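Local coordinates for protein predicted metal-dependent phosphohydrolase (Magnetospirillum magnetotacticum MS-1, PDB 3KH1) that probably acts as a metal-dependent phosphohydrolase of the HD-domain superfamily, perhaps removing phosphate from deoxynucleoside 5'-monophosphates, at residues R28-L32 and G155-H160; T163-V167 and V189-V193. The contacts are given in a common frame with arbitrary orientation. Where two conformers were deposited one is given. Residues are numbered along the deposited sequence.

Contact 1 of 2, residues R28-L32 and G155-H160; sequences RQTLL and GTWKPH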
loop_
_atom_site.group_PDB
_atom_site.type_symbol
_atom_site.label_atom_id
_atom_site.label_comp_id
_atom_site.label_asym_id
_atom_site.label_seq_id
_atom_site.Cartn_x
_atom_site.Cartn_y
_atom_site.Cartn_z
ATOM N N ARG A 28 9.907 10.425 -2.582
ATOM C CA ARG A 28 11.208 9.858 -2.290
ATOM C C ARG A 28 12.187 10.198 -3.414
ATOM O O ARG A 28 11.800 10.724 -4.463
ATOM C CB ARG A 28 11.066 8.338 -2.199
ATOM C CG ARG A 28 10.216 7.903 -1.038
ATOM C CD ARG A 28 9.776 6.467 -1.071
ATOM N NE ARG A 28 10.869 5.570 -1.325
ATOM C CZ ARG A 28 11.758 5.086 -0.498
ATOM N NH1 ARG A 28 11.610 5.254 0.792
ATOM N NH2 ARG A 28 12.743 4.295 -0.987
ATOM N N GLN A 29 13.459 9.838 -3.243
ATOM C CA GLN A 29 14.437 9.959 -4.346
ATOM C C GLN A 29 14.523 8.727 -5.244
ATOM O O GLN A 29 15.032 8.820 -6.373
ATOM C CB GLN A 29 15.829 10.274 -3.797
ATOM C CG GLN A 29 15.891 11.636 -3.201
ATOM C CD GLN A 29 15.555 12.701 -4.230
ATOM O OE1 GLN A 29 16.253 12.829 -5.252
ATOM N NE2 GLN A 29 14.487 13.475 -3.972
ATOM N N THR A 30 14.014 7.594 -4.794
ATOM C CA THR A 30 13.877 6.397 -5.598
ATOM C C THR A 30 13.024 6.692 -6.790
ATOM O O THR A 30 12.009 7.310 -6.659
ATOM C CB THR A 30 13.203 5.283 -4.744
ATOM O OG1 THR A 30 13.924 5.099 -3.491
ATOM C CG2 THR A 30 13.035 4.002 -5.541
ATOM N N LEU A 31 13.467 6.262 -7.958
ATOM C CA LEU A 31 12.671 6.368 -9.177
ATOM C C LEU A 31 11.884 5.104 -9.409
ATOM O O LEU A 31 12.302 4.021 -9.037
ATOM C CB LEU A 31 13.544 6.650 -10.398
ATOM C CG LEU A 31 14.471 7.866 -10.321
ATOM C CD1 LEU A 31 15.280 8.015 -11.632
ATOM C CD2 LEU A 31 13.682 9.121 -10.027
ATOM N N LEU A 32 10.727 5.250 -10.032
ATOM C CA LEU A 32 10.109 4.076 -10.652
ATOM C C LEU A 32 11.132 3.392 -11.580
ATOM O O LEU A 32 12.056 3.999 -12.098
ATOM C CB LEU A 32 8.868 4.481 -11.453
ATOM C CG LEU A 32 7.552 4.600 -10.661
ATOM C CD1 LEU A 32 7.619 5.263 -9.342
ATOM C CD2 LEU A 32 6.403 5.013 -11.562
ATOM N N GLY A 155 19.901 5.327 -11.250
ATOM C CA GLY A 155 19.146 6.542 -11.458
ATOM C C GLY A 155 19.007 7.414 -10.234
ATOM O O GLY A 155 18.728 8.617 -10.351
ATOM N N THR A 156 19.212 6.840 -9.061
ATOM C CA THR A 156 19.330 7.580 -7.802
ATOM C C THR A 156 20.765 7.617 -7.286
ATOM O O THR A 156 21.243 8.677 -6.886
ATOM C CB THR A 156 18.317 7.054 -6.773
ATOM O OG1 THR A 156 16.996 7.062 -7.376
ATOM C CG2 THR A 156 18.334 7.924 -5.508
ATOM N N TRP A 157 21.487 6.511 -7.413
ATOM C CA TRP A 157 22.869 6.470 -6.967
ATOM C C TRP A 157 23.741 7.545 -7.601
ATOM O O TRP A 157 24.458 8.288 -6.915
ATOM C CB TRP A 157 23.507 5.134 -7.299
ATOM C CG TRP A 157 23.088 3.974 -6.422
ATOM C CD1 TRP A 157 22.767 3.995 -5.099
ATOM C CD2 TRP A 157 22.961 2.607 -6.837
ATOM N NE1 TRP A 157 22.459 2.726 -4.665
ATOM C CE2 TRP A 157 22.568 1.856 -5.710
ATOM C CE3 TRP A 157 23.131 1.939 -8.051
ATOM C CZ2 TRP A 157 22.339 0.468 -5.770
ATOM C CZ3 TRP A 157 22.869 0.581 -8.122
ATOM C CH2 TRP A 157 22.515 -0.143 -6.971
ATOM N N LYS A 158 23.771 7.629 -8.926
ATOM C CA LYS A 158 24.733 8.506 -9.597
ATOM C C LYS A 158 24.505 9.999 -9.337
ATOM O O LYS A 158 25.421 10.716 -8.983
ATOM C CB LYS A 158 24.829 8.177 -11.096
ATOM C CG LYS A 158 25.490 6.843 -11.378
ATOM C CD LYS A 158 25.251 6.333 -12.786
ATOM C CE LYS A 158 25.851 7.201 -13.860
ATOM N NZ LYS A 158 25.559 6.623 -15.236
ATOM N N PRO A 159 23.259 10.475 -9.476
ATOM C CA PRO A 159 23.068 11.902 -9.233
ATOM C C PRO A 159 23.332 12.320 -7.810
ATOM O O PRO A 159 23.696 13.448 -7.565
ATOM C CB PRO A 159 21.600 12.133 -9.624
ATOM C CG PRO A 159 21.356 11.063 -10.637
ATOM C CD PRO A 159 22.062 9.869 -10.090
ATOM N N HIS A 160 23.200 11.382 -6.893
ATOM C CA HIS A 160 23.440 11.673 -5.498
ATOM C C HIS A 160 24.845 11.296 -5.020
ATOM O O HIS A 160 25.118 11.487 -3.830
ATOM C CB HIS A 160 22.427 10.973 -4.620
ATOM C CG HIS A 160 21.054 11.544 -4.724
ATOM N ND1 HIS A 160 20.621 12.605 -3.933
ATOM C CD2 HIS A 160 20.040 11.264 -5.582
ATOM C CE1 HIS A 160 19.374 12.903 -4.277
ATOM N NE2 HIS A 160 19.003 12.122 -5.275
HETATM O O HOH W 1 16.177 4.720 -8.678
#

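Contact 2 of 2, residues T163-V167 and V189-V193; sequences TRAKV and VDEAV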
loop_
_atom_site.group_PDB
_atom_site.type_symbol
_atom_site.label_atom_id
_atom_site.label_comp_id
_atom_site.label_asym_id
_atom_site.label_seq_id
_atom_site.Cartn_x
_atom_site.Cartn_y
_atom_site.Cartn_z
ATOM N N THR A 163 28.230 5.771 -3.314
ATOM C CA THR A 163 29.357 4.899 -3.630
ATOM C C THR A 163 29.089 3.499 -3.059
ATOM O O THR A 163 28.205 3.318 -2.231
ATOM C CB THR A 163 30.624 5.406 -2.940
ATOM O OG1 THR A 163 30.392 5.477 -1.532
ATOM C CG2 THR A 163 31.071 6.794 -3.472
ATOM N N ARG A 164 29.876 2.503 -3.481
ATOM C CA ARG A 164 29.779 1.166 -2.895
ATOM C C ARG A 164 29.895 1.235 -1.379
ATOM O O ARG A 164 29.179 0.550 -0.669
ATOM C CB ARG A 164 30.884 0.229 -3.384
ATOM C CG ARG A 164 30.883 -1.174 -2.700
ATOM C CD ARG A 164 29.586 -1.898 -3.018
ATOM N NE ARG A 164 29.309 -3.115 -2.254
ATOM C CZ ARG A 164 29.339 -4.325 -2.775
ATOM N NH1 ARG A 164 29.676 -4.493 -4.042
ATOM N NH2 ARG A 164 28.997 -5.352 -2.047
ATOM N N ALA A 165 30.845 2.028 -0.878
ATOM C CA ALA A 165 31.045 2.133 0.562
ATOM C C ALA A 165 29.789 2.571 1.308
ATOM O O ALA A 165 29.458 2.014 2.359
ATOM C CB ALA A 165 32.233 3.073 0.907
ATOM N N LYS A 166 29.040 3.520 0.745
ATOM C CA LYS A 166 27.786 3.979 1.364
ATOM C C LYS A 166 26.709 2.893 1.345
ATOM O O LYS A 166 25.990 2.685 2.330
ATOM C CB LYS A 166 27.275 5.272 0.712
ATOM C CG LYS A 166 28.161 6.487 0.939
ATOM C CD LYS A 166 27.538 7.734 0.315
ATOM C CE LYS A 166 28.518 8.891 0.223
ATOM N NZ LYS A 166 27.823 10.201 -0.100
ATOM N N VAL A 167 26.615 2.168 0.233
ATOM C CA VAL A 167 25.652 1.071 0.141
ATOM C C VAL A 167 26.024 -0.065 1.084
ATOM O O VAL A 167 25.166 -0.676 1.714
ATOM C CB VAL A 167 25.501 0.580 -1.300
ATOM C CG1 VAL A 167 24.607 -0.666 -1.356
ATOM C CG2 VAL A 167 24.985 1.720 -2.202
ATOM N N VAL A 189 24.410 -5.636 -5.966
ATOM C CA VAL A 189 25.273 -4.462 -5.875
ATOM C C VAL A 189 26.629 -4.719 -6.540
ATOM O O VAL A 189 27.146 -3.861 -7.224
ATOM C CB VAL A 189 25.400 -4.066 -4.374
ATOM C CG1 VAL A 189 26.500 -3.024 -4.153
ATOM C CG2 VAL A 189 24.027 -3.551 -3.859
ATOM N N ASP A 190 27.177 -5.932 -6.387
ATOM C CA ASP A 190 28.396 -6.288 -7.101
ATOM C C ASP A 190 28.223 -6.073 -8.598
ATOM O O ASP A 190 29.094 -5.533 -9.264
ATOM C CB ASP A 190 28.781 -7.769 -6.892
ATOM C CG ASP A 190 29.339 -8.076 -5.497
ATOM O OD1 ASP A 190 29.712 -7.145 -4.748
ATOM O OD2 ASP A 190 29.397 -9.290 -5.151
ATOM N N GLU A 191 27.102 -6.556 -9.132
ATOM C CA GLU A 191 26.841 -6.416 -10.557
ATOM C C GLU A 191 26.640 -4.932 -10.911
ATOM O O GLU A 191 27.096 -4.478 -11.960
ATOM C CB GLU A 191 25.644 -7.256 -10.977
ATOM C CG GLU A 191 25.272 -7.127 -12.460
ATOM C CD GLU A 191 26.284 -7.681 -13.457
ATOM O OE1 GLU A 191 27.163 -8.480 -13.074
ATOM O OE2 GLU A 191 26.175 -7.312 -14.651
ATOM N N ALA A 192 25.928 -4.169 -10.075
ATOM C CA ALA A 192 25.766 -2.734 -10.319
ATOM C C ALA A 192 27.111 -2.032 -10.459
ATOM O O ALA A 192 27.291 -1.153 -11.317
ATOM C CB ALA A 192 24.966 -2.115 -9.155
ATOM N N VAL A 193 28.077 -2.415 -9.634
ATOM C CA VAL A 193 29.395 -1.782 -9.701
ATOM C C VAL A 193 30.065 -2.160 -11.025
ATOM O O VAL A 193 30.636 -1.317 -11.718
ATOM C CB VAL A 193 30.283 -2.160 -8.468
ATOM C CG1 VAL A 193 31.729 -1.723 -8.677
ATOM C CG2 VAL A 193 29.722 -1.561 -7.190
#

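Contact 1 of 2, residues R28-L32 and G155-H160
The chain turns a corner at Gln29 between two short strand pieces, and strand residues 30-31 run past the loop 155-160. The CA atoms come nearest at Thr30 and Thr156, 6.0 Å apart, and no backbone hydrogen bond joins the segments. Thr156 bridges this gap: its OG1 donates to Gln29 O at 2.8 Å and accepts from a water, also 2.8 Å away, which accepts a hydrogen bond from Leu31 N at 3.2 Å. At the corner, His160 NE2 donates to Gln29 OE1 at 2.8 Å. Leu31 lies against the loop backbone, CD1 3.7 Å from Gly155 O, while Thr30 CB points away, its side chain about 3 Å from a bound calcium ion. The loop after helix 132-151 thus holds the strand corner of the HD-domain fold. Asn149 OD1 of that helix accepts from Thr156 N and Trp157 N; Thr30 is backbone-hydrogen-bonded to Glu39 of strand 38-40, and Leu31 O is hydrogen-bonded to His148 ND1 of helix 132-151.

Contact 2 of 2, residues T163-V167 and V189-V193
A salt bridge joins the first turn of helix 164-177 to helix 179-195, the two antiparallel arms of the C-terminal helical hairpin. Arg164 leaves its helix sideways and reaches across to Asp190: NH1 donates to Asp190 OD1 at 2.7 Å in a nearly straight salt-bridge hydrogen bond, and NH2 adds a weak one to the same Asp190 OD1 at 3.3 Å. Its NE also forms a salt bridge with Asp168, one turn further along its own helix, so the guanidinium is shared between two carboxylates. Two valines make van der Waals contacts with the same side chain: Val189 CG1 lies over one face of the guanidinium, 3.4 Å from Arg164 NE, and Val193 CG2 stands 4.2 Å from Arg164 CD. The apolar pair is Val167 CG1 on Val189 CG2, at 3.9 Å. Within 163-167, Thr163 is the N-cap: its OG1 accepts from Lys166 N at 3.3 Å, while Thr163 O takes Val167 N at 3.1 Å. The chemistry is thus graded, from a buried valine pair to an ion pair with exposed Asp190, and one arginine combines ion pairing with van der Waals packing, its face against Val189 and its CD near Val193.

From the N terminus, the chain passes helix 8-19 and reaches contact 1 at 28-32. It then runs through six further helices, up to helix 132-151, before 155-160 returns to the early strand and closes a long, mostly helical loop. Contact 2 opens only three residues later and closes a much shorter one, the helical hairpin of 164-177 and 179-195, so the two contacts follow in series, neither nested nor crossed. Their centres lie about 14 Å apart, and Trp157 joins them: CZ3 packs on Ala192 CB at 3.6 Å and NE1 approaches Val167 CG2 at 3.7 Å. Through this loop the C-terminal hairpin is tied to strand 30-31, beside the calcium ion.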